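Local coordinates for putative aminopeptidase (PDB 5NTH), which probably removes amino-terminal residues from peptides as a manganese-dependent aminopeptidase of the M17 family, and is held here as a hexamer with the inhibitor actinonin, at residues G51-L56 against V101-A106; G267-Y272 against P365-N370. All coordinates share one frame; numbering follows the deposited sequence.

Contact 1: residues G51-L56 against V101-A106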
loop_
_atom_site.group_PDB
_atom_site.type_symbol
_atom_site.label_atom_id
_atom_site.label_comp_id
_atom_site.label_asym_id
_atom_site.label_seq_id
_atom_site.Cartn_x
_atom_site.Cartn_y
_atom_site.Cartn_z
ATOM N N GLY A 51 30.520 29.719 20.859
ATOM C CA GLY A 51 30.103 29.843 22.233
ATOM C C GLY A 51 28.814 30.600 22.376
ATOM O O GLY A 51 28.319 31.202 21.429
ATOM N N ALA A 52 28.268 30.530 23.584
ATOM C CA ALA A 52 27.199 31.412 24.044
ATOM C C ALA A 52 27.481 32.841 23.623
ATOM O O ALA A 52 28.609 33.302 23.766
ATOM C CB ALA A 52 27.113 31.351 25.567
ATOM N N LEU A 53 26.461 33.550 23.162
ATOM C CA LEU A 53 26.637 34.952 22.801
ATOM C C LEU A 53 27.257 35.835 23.899
ATOM O O LEU A 53 28.176 36.600 23.593
ATOM C CB LEU A 53 25.334 35.570 22.312
ATOM C CG LEU A 53 25.548 36.891 21.554
ATOM C CD1 LEU A 53 26.407 36.768 20.284
ATOM C CD2 LEU A 53 24.185 37.489 21.226
ATOM N N GLU A 54 26.792 35.736 25.152
ATOM C CA GLU A 54 27.468 36.453 26.271
ATOM C C GLU A 54 28.988 36.243 26.215
ATOM O O GLU A 54 29.745 37.202 26.195
ATOM C CB GLU A 54 26.960 36.006 27.659
ATOM N N GLN A 55 29.411 34.979 26.148
ATOM C CA GLN A 55 30.823 34.624 26.305
ATOM C C GLN A 55 31.614 35.103 25.096
ATOM O O GLN A 55 32.748 35.565 25.244
ATOM C CB GLN A 55 31.008 33.119 26.550
ATOM N N LEU A 56 31.009 35.046 23.909
ATOM C CA LEU A 56 31.678 35.537 22.709
ATOM C C LEU A 56 31.959 37.027 22.733
ATOM O O LEU A 56 32.968 37.451 22.186
ATOM C CB LEU A 56 30.889 35.209 21.440
ATOM C CG LEU A 56 30.856 33.749 20.990
ATOM C CD1 LEU A 56 30.216 33.694 19.626
ATOM C CD2 LEU A 56 32.214 33.062 20.955
ATOM N N VAL A 101 32.716 32.122 13.003
ATOM C CA VAL A 101 32.279 32.515 14.310
ATOM C C VAL A 101 30.820 32.129 14.474
ATOM O O VAL A 101 29.966 32.666 13.745
ATOM C CB VAL A 101 32.374 34.022 14.472
ATOM C CG1 VAL A 101 31.614 34.503 15.716
ATOM C CG2 VAL A 101 33.830 34.439 14.543
ATOM N N THR A 102 30.529 31.271 15.469
ATOM C CA THR A 102 29.189 30.726 15.649
ATOM C C THR A 102 28.694 30.862 17.077
ATOM O O THR A 102 29.273 30.328 18.014
ATOM C CB THR A 102 29.101 29.243 15.192
ATOM O OG1 THR A 102 29.489 29.135 13.816
ATOM C CG2 THR A 102 27.682 28.709 15.311
ATOM N N ALA A 103 27.568 31.549 17.213
ATOM C CA ALA A 103 26.872 31.651 18.474
ATOM C C ALA A 103 25.938 30.455 18.675
ATOM O O ALA A 103 25.160 30.082 17.777
ATOM C CB ALA A 103 26.080 32.931 18.517
ATOM N N LEU A 104 26.022 29.874 19.870
ATOM C CA LEU A 104 25.135 28.827 20.263
ATOM C C LEU A 104 23.778 29.450 20.488
ATOM O O LEU A 104 23.668 30.672 20.595
ATOM C CB LEU A 104 25.612 28.141 21.530
ATOM C CG LEU A 104 27.028 27.526 21.478
ATOM C CD1 LEU A 104 27.521 27.162 22.883
ATOM C CD2 LEU A 104 27.143 26.344 20.507
ATOM N N PRO A 105 22.726 28.610 20.531
ATOM C CA PRO A 105 21.378 29.140 20.721
ATOM C C PRO A 105 21.122 29.715 22.107
ATOM O O PRO A 105 21.748 29.304 23.122
ATOM C CB PRO A 105 20.481 27.919 20.468
ATOM C CG PRO A 105 21.323 26.994 19.638
ATOM C CD PRO A 105 22.677 27.157 20.244
ATOM N N ALA A 106 20.181 30.660 22.101
ATOM C CA ALA A 106 19.802 31.456 23.271
ATOM C C ALA A 106 19.198 30.626 24.407
ATOM O O ALA A 106 19.560 30.822 25.560
ATOM C CB ALA A 106 18.815 32.533 22.830
HETATM O O HOH W 1 23.987 32.616 22.567
#
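Val101 meets the short helix through one methyl: its CG1 lies 4.2 Å from CD1 of Leu56, whose CG stands anti to its own carbonyl carbon (chi1 -72°). The same Leu56 CD1 comes to 3.8 Å from Thr102 O, the carbonyl that accepts the amide of Gly51, with 3.2 Å between Gly51 N and Thr102 O. Thr102 turns its own side chain away, and its hydroxyl is hydrogen-bonded to Thr83 OG1. Ala103 forms a parallel beta bridge with Gly51. Here Gly51 O receives a CA-H...O contact from Ala103 CA at 3.3 Å, while the Ala103 methyl packs against Leu53 CD1 and Leu56 CD1. Leu104 closes the ladder: its N donates to Gly51 O over 3.1 Å, coming from above the carbonyl plane. Its CD1 lies against the peptide linking Gly51 to Ala52, 3.5 Å from Ala52 N. A water accepts from Leu53 N and donates to Leu104 O, joining the two segments where Ala52, as N-cap, starts the helix. The contact thus sits at the C-terminal ends of neighbouring strands 46-51 and 97-103, with helix 53-57 on the Ala103 side and helix 117-127 packed on Thr102 and Leu104.

Contact 2: residues G267-Y272 against P365-N370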
loop_
_atom_site.group_PDB
_atom_site.type_symbol
_atom_site.label_atom_id
_atom_site.label_comp_id
_atom_site.label_asym_id
_atom_site.label_seq_id
_atom_site.Cartn_x
_atom_site.Cartn_y
_atom_site.Cartn_z
ATOM N N GLY A 267 20.994 -15.768 13.440
ATOM C CA GLY A 267 22.154 -15.665 12.582
ATOM C C GLY A 267 22.513 -16.886 11.781
ATOM O O GLY A 267 23.526 -16.859 11.070
ATOM N N LYS A 268 21.698 -17.940 11.865
ATOM C CA LYS A 268 22.037 -19.227 11.239
ATOM C C LYS A 268 22.014 -19.230 9.715
ATOM O O LYS A 268 22.646 -20.072 9.068
ATOM C CB LYS A 268 21.157 -20.365 11.781
ATOM C CG LYS A 268 19.698 -20.449 11.311
ATOM C CD LYS A 268 18.967 -21.545 12.099
ATOM C CE LYS A 268 17.471 -21.599 11.860
ATOM N NZ LYS A 268 17.178 -22.409 10.651
ATOM N N CYS A 269 21.285 -18.278 9.153
ATOM C CA CYS A 269 21.119 -18.183 7.712
ATOM C C CYS A 269 22.235 -17.439 7.017
ATOM O O CYS A 269 22.455 -17.625 5.839
ATOM C CB CYS A 269 19.824 -17.468 7.406
ATOM S SG CYS A 269 19.436 -17.597 5.670
ATOM N N ALA A 270 22.920 -16.590 7.754
ATOM C CA ALA A 270 23.867 -15.669 7.185
ATOM C C ALA A 270 25.087 -16.359 6.611
ATOM O O ALA A 270 25.494 -17.436 7.064
ATOM C CB ALA A 270 24.300 -14.666 8.242
ATOM N N GLN A 271 25.665 -15.709 5.607
ATOM C CA GLN A 271 26.950 -16.084 5.091
ATOM C C GLN A 271 27.897 -16.365 6.249
ATOM O O GLN A 271 28.284 -17.505 6.448
ATOM C CB GLN A 271 27.504 -14.995 4.171
ATOM C CG GLN A 271 28.830 -15.366 3.525
ATOM C CD GLN A 271 29.215 -14.462 2.368
ATOM O OE1 GLN A 271 28.761 -13.323 2.279
ATOM N NE2 GLN A 271 30.060 -14.966 1.473
ATOM N N TYR A 272 28.245 -15.355 7.034
ATOM C CA TYR A 272 29.173 -15.577 8.146
ATOM C C TYR A 272 28.444 -15.668 9.482
ATOM O O TYR A 272 27.476 -14.919 9.714
ATOM C CB TYR A 272 30.270 -14.517 8.172
ATOM C CG TYR A 272 30.975 -14.476 6.860
ATOM C CD1 TYR A 272 31.580 -15.627 6.344
ATOM C CD2 TYR A 272 30.996 -13.306 6.104
ATOM C CE1 TYR A 272 32.191 -15.606 5.118
ATOM C CE2 TYR A 272 31.622 -13.266 4.873
ATOM C CZ TYR A 272 32.203 -14.416 4.378
ATOM O OH TYR A 272 32.803 -14.346 3.146
ATOM N N PRO A 365 16.784 -20.013 2.853
ATOM C CA PRO A 365 16.180 -21.294 3.264
ATOM C C PRO A 365 16.406 -21.646 4.728
ATOM O O PRO A 365 15.502 -22.155 5.377
ATOM C CB PRO A 365 16.895 -22.327 2.381
ATOM C CG PRO A 365 17.523 -21.542 1.280
ATOM C CD PRO A 365 17.838 -20.204 1.843
ATOM N N HIS A 366 17.610 -21.366 5.222
ATOM C CA HIS A 366 17.990 -21.647 6.615
ATOM C C HIS A 366 17.464 -20.562 7.590
ATOM O O HIS A 366 17.802 -20.587 8.775
ATOM C CB HIS A 366 19.530 -21.819 6.737
ATOM C CG HIS A 366 20.077 -22.949 5.912
ATOM N ND1 HIS A 366 20.652 -24.072 6.471
ATOM C CD2 HIS A 366 20.111 -23.144 4.569
ATOM C CE1 HIS A 366 21.023 -24.905 5.511
ATOM N NE2 HIS A 366 20.700 -24.368 4.348
ATOM N N SER A 367 16.634 -19.630 7.101
ATOM C CA SER A 367 16.050 -18.574 7.930
ATOM C C SER A 367 15.031 -19.066 8.970
ATOM O O SER A 367 14.221 -19.966 8.730
ATOM C CB SER A 367 15.375 -17.498 7.072
ATOM O OG SER A 367 16.327 -16.757 6.342
ATOM N N TYR A 368 15.093 -18.433 10.128
ATOM C CA TYR A 368 14.133 -18.664 11.169
ATOM C C TYR A 368 12.885 -17.941 10.716
ATOM O O TYR A 368 12.963 -16.862 10.146
ATOM C CB TYR A 368 14.696 -18.231 12.543
ATOM C CG TYR A 368 14.615 -16.762 12.959
ATOM C CD1 TYR A 368 15.153 -15.731 12.181
ATOM C CD2 TYR A 368 14.055 -16.418 14.195
ATOM C CE1 TYR A 368 15.084 -14.393 12.611
ATOM C CE2 TYR A 368 13.972 -15.101 14.621
ATOM C CZ TYR A 368 14.480 -14.094 13.836
ATOM O OH TYR A 368 14.376 -12.826 14.314
ATOM N N ARG A 369 11.750 -18.586 10.942
ATOM C CA ARG A 369 10.516 -18.302 10.234
ATOM C C ARG A 369 9.527 -17.561 11.131
ATOM O O ARG A 369 9.693 -17.506 12.343
ATOM C CB ARG A 369 9.934 -19.626 9.739
ATOM C CG ARG A 369 10.897 -20.547 8.963
ATOM C CD ARG A 369 10.302 -21.944 8.769
ATOM N NE ARG A 369 11.112 -22.877 7.962
ATOM C CZ ARG A 369 12.093 -23.671 8.423
ATOM N NH1 ARG A 369 12.437 -23.666 9.719
ATOM N NH2 ARG A 369 12.749 -24.485 7.584
ATOM N N ASN A 370 8.528 -16.929 10.538
ATOM C CA ASN A 370 7.463 -16.372 11.351
ATOM C C ASN A 370 6.619 -17.585 11.676
ATOM O O ASN A 370 5.941 -18.083 10.787
ATOM C CB ASN A 370 6.661 -15.307 10.611
ATOM C CG ASN A 370 7.531 -14.174 10.124
ATOM O OD1 ASN A 370 7.939 -13.321 10.887
ATOM N ND2 ASN A 370 7.849 -14.189 8.841
#
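Lys268 and Cys269 reach the 365-370 loop in different ways, one laying a long chain beside a carbonyl and the other directing its CB toward the opposing loop. The lysine aliphatic chain runs past His366 O, with CG at 3.2 Å from that oxygen, and then bends at its last torsion (chi4 85°). That turn places NZ 2.7 Å from His366 O, in a hydrogen bond whose donor stands 46° out of the carbonyl plane. CE also approaches Tyr368 CB at 4.4 Å. Cys269 carries SG anti to its backbone N (chi1 -169°), which brings the sulfur 3.3 Å from Ser367 OG, itself hydrogen-bonded to Ala362 O, and 3.7 Å from Ser367 N. His366 directs CB to within 4.1 Å of Cys269 CA, but its ring leads away. The contact borders a subunit interface, where the His366 side chain packs on Gln271 of a neighbouring subunit and Arg369 makes a salt bridge to Glu360 of that same subunit. The Tyr368 side chain touches Glu390, a manganese ligand. The contact joins the loop between helix 261-267 and strand 275-282 to the one leading from strand 349-361 to strand 373-375.

Overall arrangement
Contact 1 closes before contact 2 opens along the chain, and the two lie on opposite sides of its centre, about 53 Å apart between centres and about 41 Å between nearest atoms. They share no sheet. Contact 1 belongs to the six-stranded mixed sheet of the N-terminal domain, which is related to the macro fold, far from the manganese and actinonin sites. Contact 2 belongs to the catalytic domain, where its loops adjoin strands 275-282 and 349-361, neighbours in the eight-stranded sheet. Touched by two other subunits and approaching the manganese site through Tyr368, contact 2 lies between a subunit interface and the surroundings of the active site, whereas no other subunit reaches the segments of contact 1.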